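Local coordinates for protein fructose transport system repressor FruR (Pseudomonas putida, PDB 3O74) that probably regulates transcription by sequence-specific DNA binding, as a LacI-family repressor and activator whose preferred effector is fructose 1-phosphate, at residues Gln49-Phe54 / Asp72-Glu77; Ser102-Ala107 / Gly212-Asn217; Leu184-Thr187 / Leu191-Gly194; Leu219-Pro224 / Thr264-Ile269; Ala245-Ala248 / Lys252-Glu255. One frame throughout, in Å; residues are numbered along the deposited sequence.

Interaction 1. Residues Gln49-Phe54 / Asp72-Glu77; sequences QLQQLF and DDSYRE
Gln51, on helix 44-56, extends across to Ser74 and Tyr75 at the start of helix 74-80. Its CB is directed at that helix, and with CG anti to the carbonyl carbon (chi1 -71°) the chain runs out fully extended. The methylene CG is the first atom to meet a partner, lying 3.8 Å from Tyr75 OH. Further along, CD comes within 3.6 Å of Ser74 OG. The tip then divides its work. Gln51 OE1 stands 2.8 Å from Ser74 OG, a hydrogen-bonding distance, and it also hangs over one face of the Tyr75 ring, 3.1 Å above the plane and displaced toward the rim, with Tyr75 CZ the nearest ring atom at 3.2 Å. Gln51 NE2 packs at 3.4 Å on Ser74 CB. Amide and ring planes are 79° apart, so the amide meets the ring almost upright and is not stacked on it.

Ser74 is itself fixed by an Asx turn: Ser74 N donates to Asp72 OD2 (2.7 Å, angle at the hydrogen 158°). The same carboxylate oxygen lies close to Ser74 OG, so this hydroxyl has two acceptors near it. Asp72 OD1 pairs with Arg48 and Tyr75 OH bonds to Glu47, both from helix 44-56, adding polar ties between the helices. Leu50, Phe54 and Tyr75 all touch Ile8 of strand 4-9, which puts the two helices side by side on one face of the parallel part of the sheet, as in the alternating beta-alpha fold of the periplasmic-binding-protein-like sugar domain of LacI-family regulators.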
# COMPACT_ATOMS: atom_id res chain seq x y z
N GLN B 49 4.35 14.19 17.28
CA GLN B 49 5.54 14.69 16.59
C GLN B 49 5.20 15.23 15.20
O GLN B 49 5.75 16.23 14.77
CB GLN B 49 6.60 13.59 16.48
CG GLN B 49 7.21 13.15 17.80
CD GLN B 49 8.54 12.43 17.62
OE1 GLN B 49 8.66 11.51 16.82
NE2 GLN B 49 9.54 12.86 18.38
N LEU B 50 4.30 14.54 14.50
CA LEU B 50 3.91 14.96 13.16
C LEU B 50 3.06 16.23 13.20
O LEU B 50 3.12 17.06 12.29
CB LEU B 50 3.18 13.84 12.43
CG LEU B 50 4.05 12.62 12.11
CD1 LEU B 50 3.25 11.56 11.38
CD2 LEU B 50 5.25 13.03 11.29
N GLN B 51 2.27 16.37 14.25
CA GLN B 51 1.49 17.59 14.46
C GLN B 51 2.40 18.81 14.43
O GLN B 51 2.16 19.76 13.69
CB GLN B 51 0.76 17.55 15.80
CG GLN B 51 -0.39 16.57 15.86
CD GLN B 51 -1.13 16.66 17.18
OE1 GLN B 51 -2.29 16.26 17.29
NE2 GLN B 51 -0.46 17.20 18.19
N GLN B 52 3.44 18.78 15.25
CA GLN B 52 4.38 19.89 15.34
C GLN B 52 5.06 20.13 14.00
O GLN B 52 5.33 21.27 13.63
CB GLN B 52 5.44 19.61 16.41
CG GLN B 52 4.89 19.58 17.82
CD GLN B 52 4.09 20.82 18.16
OE1 GLN B 52 2.86 20.81 18.16
NE2 GLN B 52 4.79 21.92 18.44
N LEU B 53 5.31 19.05 13.28
CA LEU B 53 5.95 19.12 11.98
C LEU B 53 5.09 19.88 10.99
O LEU B 53 5.55 20.81 10.33
CB LEU B 53 6.25 17.72 11.45
CG LEU B 53 6.95 17.66 10.09
CD1 LEU B 53 8.28 18.37 10.15
CD2 LEU B 53 7.13 16.21 9.67
N PHE B 54 3.83 19.48 10.87
CA PHE B 54 2.92 20.10 9.91
C PHE B 54 2.53 21.52 10.29
O PHE B 54 2.12 22.30 9.44
CB PHE B 54 1.69 19.23 9.68
CG PHE B 54 1.94 18.07 8.75
CD1 PHE B 54 1.84 16.77 9.20
CD2 PHE B 54 2.30 18.30 7.44
CE1 PHE B 54 2.09 15.71 8.35
CE2 PHE B 54 2.55 17.24 6.57
CZ PHE B 54 2.44 15.94 7.03
N ASP B 72 -7.69 13.98 24.35
CA ASP B 72 -6.62 14.81 23.82
C ASP B 72 -7.22 15.98 23.05
O ASP B 72 -8.14 15.79 22.25
CB ASP B 72 -5.72 13.96 22.90
CG ASP B 72 -4.45 14.68 22.50
OD1 ASP B 72 -3.36 14.11 22.71
OD2 ASP B 72 -4.54 15.80 21.96
N ASP B 73 -6.72 17.18 23.29
CA ASP B 73 -7.27 18.37 22.65
C ASP B 73 -6.21 19.09 21.82
O ASP B 73 -6.30 20.31 21.61
CB ASP B 73 -7.88 19.31 23.69
CG ASP B 73 -6.90 19.69 24.78
OD1 ASP B 73 -5.70 19.40 24.65
OD2 ASP B 73 -7.35 20.29 25.79
N SER B 74 -5.22 18.34 21.35
CA SER B 74 -4.15 18.91 20.54
C SER B 74 -4.68 19.51 19.23
O SER B 74 -4.25 20.60 18.84
CB SER B 74 -3.06 17.86 20.26
OG SER B 74 -3.62 16.65 19.77
N TYR B 75 -5.61 18.83 18.57
CA TYR B 75 -6.13 19.36 17.31
C TYR B 75 -7.00 20.60 17.51
O TYR B 75 -7.09 21.44 16.62
CB TYR B 75 -6.85 18.29 16.49
CG TYR B 75 -5.88 17.30 15.88
CD1 TYR B 75 -4.97 17.71 14.91
CD2 TYR B 75 -5.85 15.98 16.29
CE1 TYR B 75 -4.06 16.81 14.36
CE2 TYR B 75 -4.96 15.09 15.76
CZ TYR B 75 -4.07 15.50 14.79
OH TYR B 75 -3.18 14.59 14.26
N ARG B 76 -7.61 20.71 18.68
CA ARG B 76 -8.35 21.92 19.03
C ARG B 76 -7.40 23.12 19.10
O ARG B 76 -7.73 24.22 18.67
CB ARG B 76 -9.09 21.75 20.35
CG ARG B 76 -10.27 20.79 20.28
CD ARG B 76 -11.45 21.43 19.56
NE ARG B 76 -11.81 22.72 20.15
CZ ARG B 76 -12.55 22.87 21.24
NH1 ARG B 76 -13.03 21.80 21.87
NH2 ARG B 76 -12.82 24.08 21.71
N GLU B 77 -6.21 22.89 19.65
CA GLU B 77 -5.20 23.95 19.73
C GLU B 77 -4.81 24.44 18.34
O GLU B 77 -4.75 25.64 18.10
CB GLU B 77 -3.95 23.47 20.48
CG GLU B 77 -4.12 23.35 21.99
CD GLU B 77 -2.86 22.84 22.68
OE1 GLU B 77 -1.76 23.02 22.11
OE2 GLU B 77 -2.98 22.26 23.78

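Interaction 2. Residues Ser102-Ala107 / Gly212-Asn217; sequences SDDRDA and GTFGDN
Phe214 CG stands anti to the carbonyl carbon (chi1 -81°), which sends the ring from the end of strand 210-214 toward the first turn of helix 104-116. Asp104 has a similar first torsion (chi1 -73°), and its carboxylate is carried alongside the outer end of that ring. The two flat groups cross at 89°, with Asp104 OD1 3.9 Å from Phe214 CE2. Closer still is the main chain: Asp104 O lies at the ring edge, in its plane, 3.6 Å from Phe214 CZ. A carbonyl oxygen facing the rim of an aromatic ring meets the weakly positive C-H side and not the electron-rich face, so the approach is probably mildly favourable. Ala107, one helical turn on, directs its CB at the ring and touches Phe214 CE2 at 4.0 Å, an apolar contact that comes in obliquely.

No hydrogen bond joins the two segments, yet the carboxylate of Asp104 is well supplied: OD1 forms a salt bridge with Arg263 and OD2 another with Arg138. These two arginines also touch Phe214, so charged and aromatic groups share one buried site.

The centre of the contact lies about 8 Å from the centre of the chain. It packs a helix N-terminus on a strand end within the beta-alpha architecture of the LacI-type sugar-binding domain. Ser102-Ala107 contains the step from strand 98-102 into helix 104-116, and Phe214 sits where that helix start, strand 257-266 and helix 133-144 converge, while Ala107 also reaches Met230 of the neighbouring strand 227-231.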
# COMPACT_ATOMS: atom_id res chain seq x y z
N SER B 102 -16.43 6.39 6.35
CA SER B 102 -17.32 5.41 5.76
C SER B 102 -18.44 5.07 6.74
O SER B 102 -18.27 5.19 7.95
CB SER B 102 -16.55 4.15 5.36
OG SER B 102 -15.67 4.42 4.28
N ASP B 103 -19.59 4.67 6.21
CA ASP B 103 -20.74 4.31 7.04
C ASP B 103 -20.52 2.91 7.63
O ASP B 103 -21.17 1.95 7.21
CB ASP B 103 -22.03 4.35 6.23
CG ASP B 103 -23.27 4.11 7.07
OD1 ASP B 103 -23.13 3.92 8.30
OD2 ASP B 103 -24.38 4.11 6.50
N ASP B 104 -19.63 2.83 8.61
CA ASP B 104 -19.12 1.55 9.10
C ASP B 104 -20.14 0.70 9.86
O ASP B 104 -20.16 -0.52 9.71
CB ASP B 104 -17.88 1.77 9.97
CG ASP B 104 -16.67 2.15 9.15
OD1 ASP B 104 -16.69 1.94 7.92
OD2 ASP B 104 -15.69 2.65 9.75
N ARG B 105 -20.96 1.33 10.68
CA ARG B 105 -21.90 0.58 11.50
C ARG B 105 -22.86 -0.23 10.63
O ARG B 105 -23.06 -1.42 10.85
CB ARG B 105 -22.68 1.51 12.42
CG ARG B 105 -23.60 0.79 13.38
CD ARG B 105 -24.26 1.75 14.36
NE ARG B 105 -23.92 1.43 15.74
CZ ARG B 105 -24.61 0.60 16.51
NH1 ARG B 105 -25.71 0.01 16.03
NH2 ARG B 105 -24.21 0.37 17.76
N ASP B 106 -23.45 0.43 9.63
CA ASP B 106 -24.38 -0.23 8.73
C ASP B 106 -23.67 -1.27 7.86
O ASP B 106 -24.25 -2.30 7.52
CB ASP B 106 -25.10 0.78 7.85
CG ASP B 106 -26.17 0.15 6.98
OD1 ASP B 106 -27.17 -0.34 7.54
OD2 ASP B 106 -26.01 0.13 5.74
N ALA B 107 -22.43 -0.98 7.49
CA ALA B 107 -21.64 -1.91 6.69
C ALA B 107 -21.40 -3.19 7.48
O ALA B 107 -21.48 -4.29 6.94
CB ALA B 107 -20.32 -1.28 6.29
N GLY B 212 -16.17 -12.86 6.50
CA GLY B 212 -16.53 -11.52 6.08
C GLY B 212 -15.54 -10.52 6.66
O GLY B 212 -15.08 -10.69 7.79
N THR B 213 -15.22 -9.48 5.90
CA THR B 213 -14.21 -8.52 6.32
C THR B 213 -14.50 -7.11 5.82
O THR B 213 -15.24 -6.93 4.85
CB THR B 213 -12.81 -8.93 5.82
OG1 THR B 213 -11.82 -8.07 6.41
CG2 THR B 213 -12.73 -8.83 4.30
N PHE B 214 -13.93 -6.13 6.50
CA PHE B 214 -13.88 -4.77 5.99
C PHE B 214 -12.67 -4.65 5.08
O PHE B 214 -11.66 -5.32 5.29
CB PHE B 214 -13.80 -3.76 7.12
CG PHE B 214 -15.12 -3.46 7.77
CD1 PHE B 214 -15.77 -4.42 8.52
CD2 PHE B 214 -15.70 -2.21 7.63
CE1 PHE B 214 -16.99 -4.14 9.12
CE2 PHE B 214 -16.91 -1.93 8.22
CZ PHE B 214 -17.56 -2.89 8.97
N GLY B 215 -12.77 -3.80 4.07
CA GLY B 215 -11.72 -3.71 3.08
C GLY B 215 -11.85 -4.87 2.11
O GLY B 215 -12.71 -5.74 2.27
N ASP B 216 -10.99 -4.89 1.10
CA ASP B 216 -11.07 -5.91 0.08
C ASP B 216 -9.70 -6.10 -0.54
O ASP B 216 -8.79 -5.31 -0.31
CB ASP B 216 -12.09 -5.51 -0.99
CG ASP B 216 -12.45 -6.66 -1.91
OD1 ASP B 216 -12.03 -7.80 -1.64
OD2 ASP B 216 -13.16 -6.42 -2.91
N ASN B 217 -9.56 -7.16 -1.32
CA ASN B 217 -8.29 -7.47 -1.93
C ASN B 217 -8.53 -8.32 -3.17
O ASN B 217 -9.31 -9.27 -3.16
CB ASN B 217 -7.41 -8.21 -0.94
CG ASN B 217 -5.94 -8.15 -1.30
OD1 ASN B 217 -5.48 -8.90 -2.16
ND2 ASN B 217 -5.21 -7.26 -0.65

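Interaction 3. Residues Leu184-Thr187 / Leu191-Gly194; sequences LVTT and LLQG
Thr186 and Leu192 meet inside a beta-alpha-beta unit, made of strand 183-186, helix 189-201 and strand 210-214, at the point where the chain leaves the first strand and turns into the helix. The two side chains cross at about a right angle. Thr186 OG1 approaches Leu192 CB at 3.6 Å, while the methyl branch of Thr186 is laid against the helix backbone, CG2 being 4.0 Å from Leu192 CA. Both branches of the threonine therefore rest on one residue. Leu191, one residue earlier, directs its CB at the strand, 4.4 Å from Thr186 CB.

No hydrogen bond crosses between the segments, and all four touching residues are buried. The hydroxyl of Thr186 is satisfied within the sheet by a hydrogen bond to the hydroxyl of Thr213, on adjacent strand 210-214. Its chi1 of 54° places OG1 between the backbone N and the carbonyl carbon, from where it can serve both this bond and the packing on Leu192. Leu192 also touches Thr213, so the leucine spans two neighbouring strands.

Farther out, Phe161 from a loop packs on both Thr187 and Leu191, and Gln193 O accepts a hydrogen bond from Gln218 of the second subunit, bringing the dimer partner up to this helix. Between Thr187 and Leu191 themselves, the meeting is a single oblique touch, Thr187 OG1 to Leu191 CD1 at 3.7 Å.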
# COMPACT_ATOMS: atom_id res chain seq x y z
N LEU B 184 -17.13 -15.79 10.81
CA LEU B 184 -16.18 -14.82 11.34
C LEU B 184 -16.19 -13.51 10.57
O LEU B 184 -16.18 -13.50 9.34
CB LEU B 184 -14.76 -15.40 11.32
CG LEU B 184 -13.65 -14.42 11.69
CD1 LEU B 184 -13.70 -14.11 13.18
CD2 LEU B 184 -12.29 -14.96 11.30
N VAL B 185 -16.22 -12.41 11.31
CA VAL B 185 -16.08 -11.08 10.73
C VAL B 185 -14.81 -10.44 11.25
O VAL B 185 -14.57 -10.42 12.46
CB VAL B 185 -17.27 -10.18 11.08
CG1 VAL B 185 -17.01 -8.74 10.63
CG2 VAL B 185 -18.55 -10.72 10.45
N THR B 186 -13.97 -9.93 10.35
CA THR B 186 -12.82 -9.12 10.74
C THR B 186 -13.10 -7.67 10.39
O THR B 186 -13.64 -7.37 9.32
CB THR B 186 -11.53 -9.58 10.05
OG1 THR B 186 -11.73 -9.60 8.63
CG2 THR B 186 -11.13 -10.98 10.51
N THR B 187 -12.73 -6.76 11.29
CA THR B 187 -13.02 -5.35 11.10
C THR B 187 -12.01 -4.66 10.19
O THR B 187 -12.11 -3.46 9.93
CB THR B 187 -13.08 -4.61 12.44
OG1 THR B 187 -11.78 -4.64 13.06
CG2 THR B 187 -14.13 -5.26 13.36
N LEU B 191 -6.21 -7.59 9.54
CA LEU B 191 -6.50 -8.59 10.56
C LEU B 191 -6.86 -9.92 9.91
O LEU B 191 -6.47 -10.97 10.40
CB LEU B 191 -7.65 -8.13 11.48
CG LEU B 191 -7.33 -6.96 12.40
CD1 LEU B 191 -8.59 -6.45 13.10
CD2 LEU B 191 -6.27 -7.35 13.41
N LEU B 192 -7.59 -9.87 8.80
CA LEU B 192 -7.92 -11.08 8.06
C LEU B 192 -6.65 -11.80 7.60
O LEU B 192 -6.62 -13.03 7.53
CB LEU B 192 -8.79 -10.75 6.85
CG LEU B 192 -9.26 -11.96 6.03
CD1 LEU B 192 -10.13 -12.89 6.88
CD2 LEU B 192 -9.99 -11.54 4.76
N GLN B 193 -5.62 -11.03 7.26
CA GLN B 193 -4.36 -11.62 6.81
C GLN B 193 -3.76 -12.51 7.88
O GLN B 193 -3.20 -13.57 7.58
CB GLN B 193 -3.36 -10.52 6.45
CG GLN B 193 -3.74 -9.72 5.22
CD GLN B 193 -2.64 -8.75 4.84
OE1 GLN B 193 -1.52 -9.14 4.55
NE2 GLN B 193 -2.97 -7.46 4.84
N GLY B 194 -3.86 -12.07 9.13
CA GLY B 194 -3.37 -12.86 10.25
C GLY B 194 -4.22 -14.11 10.42
O GLY B 194 -3.70 -15.18 10.73

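Interaction 4. Residues Leu219-Pro224 / Thr264-Ile269; sequences LLDFLP and TFKQRI
Asp221, Lys266 and Arg268 form a salt-bridge network that ties the 3-10 turn following strand 210-214 to the end of strand 257-266 and the residues just after it. One carboxylate oxygen carries it. Lys266 NZ donates to the syn lone pair of Asp221 OD1, at 3.1 Å. Arg268 NH1 is paired with the same oxygen at 2.5 Å, a distance short enough for its exact value to be doubtful; carboxylate and guanidinium planes are 34° apart. The other end of the guanidinium is served separately, NH2 by a salt bridge to Asp216, so two aspartates share the arginine's charge. The backbone N atoms of Arg268 and Ile269 both donate to Asn228 OD1 on the neighbouring strand. Elsewhere on the turn, Leu219 packs on Leu219 of the second subunit and Phe222 meets the ring of its Phe196.

Lys266 reaches its acceptor by bending at chi2 (70°) and again at chi4, which swings its aliphatic end across the arginine. The guanidinium is sandwiched between carbons: Leu220 CB lies 3.2 Å above the centre of one face of the Arg268 group, and Lys266 CE lies 3.9 Å from the opposite face.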
# COMPACT_ATOMS: atom_id res chain seq x y z
N LEU B 219 -6.93 -10.59 -4.72
CA LEU B 219 -6.64 -12.02 -4.71
C LEU B 219 -7.73 -12.84 -4.01
O LEU B 219 -7.75 -14.07 -4.10
CB LEU B 219 -5.24 -12.30 -4.14
CG LEU B 219 -4.09 -11.55 -4.82
CD1 LEU B 219 -2.75 -12.16 -4.45
CD2 LEU B 219 -4.27 -11.55 -6.32
N LEU B 220 -8.64 -12.16 -3.33
CA LEU B 220 -9.82 -12.82 -2.76
C LEU B 220 -10.67 -13.46 -3.85
O LEU B 220 -11.42 -14.40 -3.60
CB LEU B 220 -10.66 -11.82 -1.96
CG LEU B 220 -10.69 -11.96 -0.44
CD1 LEU B 220 -9.30 -12.20 0.11
CD2 LEU B 220 -11.33 -10.74 0.20
N ASP B 221 -10.54 -12.95 -5.08
CA ASP B 221 -11.28 -13.50 -6.21
C ASP B 221 -10.79 -14.89 -6.58
O ASP B 221 -11.50 -15.65 -7.25
CB ASP B 221 -11.17 -12.57 -7.43
CG ASP B 221 -12.01 -11.32 -7.30
OD1 ASP B 221 -13.19 -11.42 -6.89
OD2 ASP B 221 -11.50 -10.22 -7.61
N PHE B 222 -9.58 -15.23 -6.15
CA PHE B 222 -8.94 -16.49 -6.51
C PHE B 222 -8.92 -17.49 -5.35
O PHE B 222 -8.53 -18.64 -5.52
CB PHE B 222 -7.51 -16.26 -6.99
CG PHE B 222 -7.43 -15.38 -8.21
CD1 PHE B 222 -7.35 -15.94 -9.48
CD2 PHE B 222 -7.40 -14.00 -8.10
CE1 PHE B 222 -7.27 -15.15 -10.60
CE2 PHE B 222 -7.32 -13.20 -9.22
CZ PHE B 222 -7.25 -13.77 -10.47
N LEU B 223 -9.33 -17.03 -4.17
CA LEU B 223 -9.41 -17.91 -3.00
C LEU B 223 -10.52 -18.94 -3.18
O LEU B 223 -11.63 -18.60 -3.58
CB LEU B 223 -9.69 -17.10 -1.73
CG LEU B 223 -8.51 -16.57 -0.92
CD1 LEU B 223 -9.01 -16.16 0.46
CD2 LEU B 223 -7.43 -17.62 -0.80
N PRO B 224 -10.22 -20.21 -2.87
CA PRO B 224 -11.25 -21.25 -2.83
C PRO B 224 -12.24 -20.93 -1.72
O PRO B 224 -13.44 -21.16 -1.86
CB PRO B 224 -10.46 -22.51 -2.47
CG PRO B 224 -9.05 -22.21 -2.85
CD PRO B 224 -8.87 -20.75 -2.59
N THR B 264 -19.09 -0.28 -0.48
CA THR B 264 -19.64 -1.17 -1.49
C THR B 264 -19.53 -2.62 -1.03
O THR B 264 -18.51 -3.03 -0.48
CB THR B 264 -18.97 -0.98 -2.86
OG1 THR B 264 -17.55 -1.17 -2.73
CG2 THR B 264 -19.24 0.42 -3.39
N PHE B 265 -20.59 -3.39 -1.24
CA PHE B 265 -20.62 -4.78 -0.80
C PHE B 265 -20.10 -5.70 -1.90
O PHE B 265 -20.64 -5.75 -3.01
CB PHE B 265 -22.05 -5.18 -0.41
CG PHE B 265 -22.11 -6.36 0.54
CD1 PHE B 265 -23.31 -6.69 1.16
CD2 PHE B 265 -20.99 -7.11 0.81
CE1 PHE B 265 -23.38 -7.76 2.03
CE2 PHE B 265 -21.05 -8.19 1.68
CZ PHE B 265 -22.25 -8.51 2.29
N LYS B 266 -19.03 -6.43 -1.59
CA LYS B 266 -18.48 -7.42 -2.51
C LYS B 266 -18.80 -8.81 -1.97
O LYS B 266 -18.12 -9.30 -1.08
CB LYS B 266 -16.97 -7.26 -2.65
CG LYS B 266 -16.32 -8.36 -3.48
CD LYS B 266 -16.70 -8.24 -4.95
CE LYS B 266 -16.49 -9.55 -5.68
NZ LYS B 266 -15.62 -9.42 -6.88
N GLN B 267 -19.85 -9.42 -2.51
CA GLN B 267 -20.26 -10.75 -2.06
C GLN B 267 -19.64 -11.83 -2.92
O GLN B 267 -19.79 -11.84 -4.14
CB GLN B 267 -21.78 -10.89 -2.05
CG GLN B 267 -22.46 -10.30 -0.82
CD GLN B 267 -23.94 -10.61 -0.78
OE1 GLN B 267 -24.73 -10.10 -1.59
NE2 GLN B 267 -24.34 -11.46 0.17
N ARG B 268 -18.94 -12.75 -2.26
CA ARG B 268 -18.31 -13.86 -2.94
C ARG B 268 -18.92 -15.17 -2.44
O ARG B 268 -18.71 -16.23 -3.02
CB ARG B 268 -16.80 -13.83 -2.72
CG ARG B 268 -16.17 -12.55 -3.20
CD ARG B 268 -14.73 -12.44 -2.75
NE ARG B 268 -14.27 -11.05 -2.75
CZ ARG B 268 -13.34 -10.58 -3.56
NH1 ARG B 268 -12.75 -11.38 -4.43
NH2 ARG B 268 -12.98 -9.30 -3.50
N ILE B 269 -19.67 -15.08 -1.35
CA ILE B 269 -20.36 -16.24 -0.80
C ILE B 269 -21.74 -16.39 -1.42
O ILE B 269 -22.60 -15.53 -1.26
CB ILE B 269 -20.49 -16.14 0.73
CG1 ILE B 269 -19.10 -16.04 1.38
CG2 ILE B 269 -21.24 -17.35 1.27
CD1 ILE B 269 -19.13 -15.97 2.89

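Interaction 5. Residues Ala245-Ala248 / Lys252-Glu255; sequences ALAA and KRYE
This is a surface contact at the C-terminal end of helix 234-250, where the chain turns back on the last part of the helix before entering strand 257-266. The reversal comes at Lys252, whose positive phi of 59° takes it off the helical path. A backbone hydrogen bond crosses the contact: Arg253 N donates to Ala247 O at 3.0 Å, six residues back. It is not straight, with 148° at the hydrogen, and the donor lies 43° above the carbonyl plane.

Two C-H...O contacts add to it. Lys252 CA is 3.2 Å from Ala248 O, and Ala248 CA is 3.0 Å from Arg253 O, so backbone passes close against backbone in both directions. The alanine methyl groups meet the side chains that follow. Ala247 CB lies over one face of the Arg253 guanidinium, 3.3 Å from NH1, with the arginine bent at chi3. Ala248 CB instead touches the edge of the Tyr254 ring, near its plane, at 3.9 Å from CD2.

The polar ends look elsewhere: Arg253 NH1 to Glu251 in a salt bridge, Tyr254 OH to Val85 O and Cys98 N. With a bent hydrogen bond, weak C-H donors and methyl packing, the turn is probably held less by any one strong bond than by several close main-chain approaches together.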
# COMPACT_ATOMS: atom_id res chain seq x y z
N ALA B 245 -11.63 20.75 2.59
CA ALA B 245 -10.37 21.42 2.90
C ALA B 245 -10.26 22.75 2.16
O ALA B 245 -9.93 23.78 2.75
CB ALA B 245 -9.19 20.52 2.56
N LEU B 246 -10.55 22.72 0.86
CA LEU B 246 -10.43 23.91 0.02
C LEU B 246 -11.45 24.99 0.37
O LEU B 246 -11.17 26.18 0.21
CB LEU B 246 -10.53 23.52 -1.45
CG LEU B 246 -9.45 22.56 -1.94
CD1 LEU B 246 -9.62 22.25 -3.42
CD2 LEU B 246 -8.07 23.12 -1.67
N ALA B 247 -12.62 24.59 0.84
CA ALA B 247 -13.65 25.55 1.23
C ALA B 247 -13.21 26.30 2.48
O ALA B 247 -13.47 27.49 2.61
CB ALA B 247 -14.98 24.87 1.44
N ALA B 248 -12.55 25.60 3.39
CA ALA B 248 -12.02 26.22 4.60
C ALA B 248 -10.86 27.16 4.26
O ALA B 248 -10.71 28.23 4.87
CB ALA B 248 -11.56 25.16 5.58
N LYS B 252 -13.10 30.21 3.56
CA LYS B 252 -13.17 30.33 5.01
C LYS B 252 -14.44 29.69 5.57
O LYS B 252 -14.90 30.04 6.66
CB LYS B 252 -13.05 31.80 5.43
CG LYS B 252 -11.66 32.38 5.22
CD LYS B 252 -11.72 33.82 4.74
CE LYS B 252 -12.24 33.90 3.31
NZ LYS B 252 -12.46 35.31 2.87
N ARG B 253 -15.01 28.76 4.80
CA ARG B 253 -16.13 27.95 5.26
C ARG B 253 -15.64 26.70 5.98
O ARG B 253 -14.84 25.95 5.44
CB ARG B 253 -17.00 27.52 4.07
CG ARG B 253 -17.94 28.59 3.54
CD ARG B 253 -18.69 28.08 2.32
NE ARG B 253 -19.05 26.66 2.45
CZ ARG B 253 -18.69 25.72 1.59
NH1 ARG B 253 -17.96 26.04 0.53
NH2 ARG B 253 -19.05 24.46 1.78
N TYR B 254 -16.14 26.48 7.19
CA TYR B 254 -15.81 25.28 7.94
C TYR B 254 -16.94 24.97 8.92
O TYR B 254 -17.13 25.69 9.90
CB TYR B 254 -14.49 25.46 8.69
CG TYR B 254 -13.97 24.20 9.35
CD1 TYR B 254 -14.42 23.82 10.61
CD2 TYR B 254 -13.03 23.40 8.73
CE1 TYR B 254 -13.94 22.67 11.22
CE2 TYR B 254 -12.55 22.25 9.33
CZ TYR B 254 -13.01 21.89 10.58
OH TYR B 254 -12.54 20.75 11.19
N GLU B 255 -17.68 23.90 8.66
CA GLU B 255 -18.75 23.48 9.55
C GLU B 255 -18.44 22.12 10.16
O GLU B 255 -18.23 21.15 9.43
CB GLU B 255 -20.09 23.44 8.82
CG GLU B 255 -21.25 22.93 9.68
CD GLU B 255 -22.57 22.86 8.93
OE1 GLU B 255 -22.70 23.54 7.88
OE2 GLU B 255 -23.47 22.13 9.38

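Overall arrangement
From the N terminus, interaction 1 comes first, closing a short loop that runs through strand 61-64 and finishing before the others begin. Interaction 2 then closes a loop of 104 residues, and interaction 3, a tight turn between strand 183-186 and helix 189-201, falls within it; the two touch through adjacent strands. Interaction 4 follows, joining the turn after strand 210-214 to the chain end, and the loop it closes encloses interaction 5. None of the loops cross. In space, interactions 1 and 5 lie on one side of the chain's centre and interactions 3 and 4 on the other, with the centre of interaction 2 about 8 Å from the chain's centre and its Asp216 meeting interaction 4.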